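Local coordinates for DNA polymerase III, gamma subunit-related protein (Thermotoga maritima, PDB 2GNO), which probably binds DNA and resembles the clamp-loader subunits of bacterial DNA polymerase III, at residues Tyr85-Asp90 with Val116-Arg121. Sequence-based numbering, arbitrary orientation.
Sequences YVIVHD and VLNTRR
Strand 84-88 pairs with 113-119, the middle strand of the five-stranded parallel sheet of a P-loop NTPase-like AAA+ domain. Val116 sits between Val86 and Val88 in the usual parallel pattern. Its N donates to Val86 O at 2.7 Å, and its O accepts from Val88 N. Asn118 N then bonds Val88 O. On one face, Val88 and Leu117 lie side by side and point the same way, with Val88 CG2 3.5 Å from Leu117 CD2. Ile70 of helix 64-74 also packs on Val88. The other face carries Ile87, Val116 and Asn118. Past the end of strand 84-88, the Asn118 amide grips the chain twice. Asn118 CG stands between its own backbone N and carbonyl carbon (chi1 65°), and from there the amide reaches both His89 and Asp90. ND2 donates to His89 ND1 at 2.9 Å in a straight bond, within the amide plane but tilted 22° from the ring plane. Ser35 OG also bonds ND2, and Glu54 takes His89 NE2, so both ring nitrogens are held. Ile87 CG2 lies over one face of the ring, toward the rim. Asn118 OD1 accepts from Asp90 N at 3.0 Å, the donor standing above the carbonyl plane. An alanine at Asn118 would probably leave His89 ND1 and Asp90 N without these mates and the imidazole freer to turn. One water donates to both Asn118 OD1 (2.8 Å) and Asp90 OD1 (2.9 Å).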
ATOM      1  N   TYR A  85     -17.223   1.211 -14.569  1.00 23.09           N
ATOM      2  CA  TYR A  85     -16.157   0.481 -13.894  1.00 24.90           C
ATOM      3  C   TYR A  85     -16.271   0.486 -12.381  1.00 25.33           C
ATOM      4  O   TYR A  85     -16.642   1.484 -11.814  1.00 26.49           O
ATOM      5  CB  TYR A  85     -14.809   1.107 -14.251  1.00 20.02           C
ATOM      6  CG  TYR A  85     -14.493   1.060 -15.726  1.00 24.65           C
ATOM      7  CD1 TYR A  85     -15.061   1.980 -16.608  1.00 23.75           C
ATOM      8  CD2 TYR A  85     -13.585   0.142 -16.234  1.00 22.67           C
ATOM      9  CE1 TYR A  85     -14.798   1.936 -17.953  1.00 22.51           C
ATOM     10  CE2 TYR A  85     -13.321   0.077 -17.599  1.00 21.70           C
ATOM     11  CZ  TYR A  85     -13.941   0.985 -18.450  1.00 21.46           C
ATOM     12  OH  TYR A  85     -13.688   1.012 -19.791  1.00 21.56           O
ATOM     13  N   VAL A  86     -15.981  -0.647 -11.747  1.00 22.31           N
ATOM     14  CA  VAL A  86     -15.966  -0.738 -10.295  1.00 22.96           C
ATOM     15  C   VAL A  86     -14.586  -1.251  -9.911  1.00 23.02           C
ATOM     16  O   VAL A  86     -14.176  -2.290 -10.396  1.00 28.10           O
ATOM     17  CB  VAL A  86     -17.043  -1.693  -9.719  1.00 23.96           C
ATOM     18  CG1 VAL A  86     -16.861  -1.860  -8.210  1.00 27.64           C
ATOM     19  CG2 VAL A  86     -18.420  -1.187 -10.027  1.00 28.90           C
ATOM     20  N   ILE A  87     -13.884  -0.525  -9.033  1.00 20.54           N
ATOM     21  CA  ILE A  87     -12.563  -0.910  -8.567  1.00 21.82           C
ATOM     22  C   ILE A  87     -12.661  -1.325  -7.101  1.00 23.03           C
ATOM     23  O   ILE A  87     -13.156  -0.561  -6.282  1.00 21.90           O
ATOM     24  CB  ILE A  87     -11.571   0.223  -8.748  1.00 23.71           C
ATOM     25  CG1 ILE A  87     -11.495   0.613 -10.236  1.00 27.68           C
ATOM     26  CG2 ILE A  87     -10.199  -0.194  -8.248  1.00 25.95           C
ATOM     27  CD1 ILE A  87     -10.940   1.960 -10.464  1.00 34.19           C
ATOM     28  N   VAL A  88     -12.240  -2.547  -6.787  1.00 22.89           N
ATOM     29  CA  VAL A  88     -12.281  -3.043  -5.394  1.00 21.75           C
ATOM     30  C   VAL A  88     -10.835  -3.351  -5.043  1.00 22.63           C
ATOM     31  O   VAL A  88     -10.282  -4.327  -5.533  1.00 25.73           O
ATOM     32  CB  VAL A  88     -13.116  -4.302  -5.249  1.00 18.78           C
ATOM     33  CG1 VAL A  88     -13.199  -4.732  -3.759  1.00 30.35           C
ATOM     34  CG2 VAL A  88     -14.506  -4.082  -5.851  1.00 22.60           C
ATOM     35  N   HIS A  89     -10.235  -2.522  -4.197  1.00 23.90           N
ATOM     36  CA  HIS A  89      -8.827  -2.711  -3.827  1.00 24.31           C
ATOM     37  C   HIS A  89      -8.634  -3.749  -2.745  1.00 24.94           C
ATOM     38  O   HIS A  89      -9.405  -3.766  -1.786  1.00 24.68           O
ATOM     39  CB  HIS A  89      -8.220  -1.410  -3.327  1.00 24.69           C
ATOM     40  CG  HIS A  89      -8.150  -0.323  -4.364  1.00 26.13           C
ATOM     41  ND1 HIS A  89      -7.459  -0.475  -5.542  1.00 21.42           N
ATOM     42  CD2 HIS A  89      -8.542   0.968  -4.333  1.00 21.05           C
ATOM     43  CE1 HIS A  89      -7.513   0.643  -6.234  1.00 27.90           C
ATOM     44  NE2 HIS A  89      -8.149   1.544  -5.514  1.00 26.27           N
ATOM     45  N   ASP A  90      -7.627  -4.611  -2.879  1.00 25.55           N
ATOM     46  CA  ASP A  90      -7.346  -5.642  -1.857  1.00 26.30           C
ATOM     47  C   ASP A  90      -8.605  -6.440  -1.487  1.00 24.29           C
ATOM     48  O   ASP A  90      -8.974  -6.555  -0.312  1.00 23.12           O
ATOM     49  CB  ASP A  90      -6.656  -4.962  -0.668  1.00 25.09           C
ATOM     50  CG  ASP A  90      -5.253  -4.470  -1.019  1.00 32.63           C
ATOM     51  OD1 ASP A  90      -4.481  -5.242  -1.631  1.00 37.11           O
ATOM     52  OD2 ASP A  90      -4.887  -3.345  -0.635  1.00 27.80           O
ATOM     53  N   VAL A 116     -13.212  -4.467 -11.609  1.00 23.04           N
ATOM     54  CA  VAL A 116     -11.767  -4.605 -11.473  1.00 24.06           C
ATOM     55  C   VAL A 116     -11.415  -4.801 -10.003  1.00 27.68           C
ATOM     56  O   VAL A 116     -11.354  -3.864  -9.235  1.00 27.23           O
ATOM     57  CB  VAL A 116     -11.029  -3.346 -11.995  1.00 25.76           C
ATOM     58  CG1 VAL A 116      -9.500  -3.635 -12.100  1.00 28.18           C
ATOM     59  CG2 VAL A 116     -11.579  -2.958 -13.365  1.00 28.38           C
ATOM     60  N   LEU A 117     -11.193  -6.048  -9.624  1.00 30.22           N
ATOM     61  CA  LEU A 117     -10.804  -6.393  -8.291  1.00 26.57           C
ATOM     62  C   LEU A 117      -9.286  -6.451  -8.309  1.00 27.51           C
ATOM     63  O   LEU A 117      -8.686  -6.654  -9.373  1.00 29.94           O
ATOM     64  CB  LEU A 117     -11.318  -7.792  -7.947  1.00 28.04           C
ATOM     65  CG  LEU A 117     -12.806  -8.116  -8.083  1.00 29.81           C
ATOM     66  CD1 LEU A 117     -13.074  -9.533  -7.607  1.00 35.23           C
ATOM     67  CD2 LEU A 117     -13.612  -7.195  -7.296  1.00 26.34           C
ATOM     68  N   ASN A 118      -8.650  -6.230  -7.168  1.00 27.03           N
ATOM     69  CA  ASN A 118      -7.193  -6.377  -7.087  1.00 29.50           C
ATOM     70  C   ASN A 118      -6.775  -6.963  -5.746  1.00 30.86           C
ATOM     71  O   ASN A 118      -7.438  -6.777  -4.715  1.00 28.84           O
ATOM     72  CB  ASN A 118      -6.397  -5.118  -7.495  1.00 26.46           C
ATOM     73  CG  ASN A 118      -6.614  -3.944  -6.573  1.00 23.88           C
ATOM     74  OD1 ASN A 118      -6.203  -3.968  -5.433  1.00 26.18           O
ATOM     75  ND2 ASN A 118      -7.181  -2.860  -7.105  1.00 17.80           N
ATOM     76  N   THR A 119      -5.677  -7.698  -5.787  1.00 35.22           N
ATOM     77  CA  THR A 119      -5.141  -8.373  -4.608  1.00 38.85           C
ATOM     78  C   THR A 119      -3.745  -8.854  -4.931  1.00 40.96           C
ATOM     79  O   THR A 119      -3.343  -8.907  -6.088  1.00 40.69           O
ATOM     80  CB  THR A 119      -5.976  -9.626  -4.214  1.00 39.74           C
ATOM     81  OG1 THR A 119      -5.526 -10.156  -2.964  1.00 36.84           O
ATOM     82  CG2 THR A 119      -5.888 -10.743  -5.285  1.00 45.61           C
ATOM     83  N   ARG A 120      -3.015  -9.208  -3.895  1.00 44.28           N
ATOM     84  CA  ARG A 120      -1.652  -9.729  -4.022  1.00 45.77           C
ATOM     85  C   ARG A 120      -1.602 -11.210  -3.583  1.00 46.54           C
ATOM     86  O   ARG A 120      -0.545 -11.826  -3.622  1.00 46.31           O
ATOM     87  CB  ARG A 120      -0.767  -8.908  -3.087  1.00 45.23           C
ATOM     88  CG  ARG A 120      -0.777  -7.371  -3.332  1.00 47.05           C
ATOM     89  CD  ARG A 120      -0.098  -6.664  -2.189  1.00 47.24           C
ATOM     90  NE  ARG A 120       1.255  -7.196  -1.989  1.00 58.52           N
ATOM     91  CZ  ARG A 120       2.002  -7.053  -0.886  1.00 59.88           C
ATOM     92  NH1 ARG A 120       1.553  -6.410   0.200  1.00 58.02           N
ATOM     93  NH2 ARG A 120       3.218  -7.601  -0.852  1.00 56.17           N
ATOM     94  N   ARG A 121      -2.776 -11.769  -3.250  1.00 47.43           N
ATOM     95  CA  ARG A 121      -2.939 -13.086  -2.692  1.00 46.22           C
ATOM     96  C   ARG A 121      -4.052 -13.883  -3.418  1.00 46.47           C
ATOM     97  O   ARG A 121      -5.126 -14.073  -2.864  1.00 47.78           O
ATOM     98  CB  ARG A 121      -3.327 -12.823  -1.217  1.00 46.68           C
ATOM     99  CG  ARG A 121      -2.567 -11.618  -0.581  1.00 51.62           C
ATOM    100  CD  ARG A 121      -2.878 -11.317   0.862  1.00 59.61           C
ATOM    101  NE  ARG A 121      -2.194 -10.082   1.283  1.00 64.29           N
ATOM    102  CZ  ARG A 121      -2.294  -9.506   2.484  1.00 68.44           C
ATOM    103  NH1 ARG A 121      -3.071 -10.021   3.445  1.00 76.31           N
ATOM    104  NH2 ARG A 121      -1.615  -8.385   2.732  1.00 69.50           N
TER
HETATM  105  O   HOH W   1      -3.904  -8.248  -1.680  1.00 41.49           O
HETATM  106  O   HOH W   2      -3.779  -4.995  -4.427  1.00 42.36           O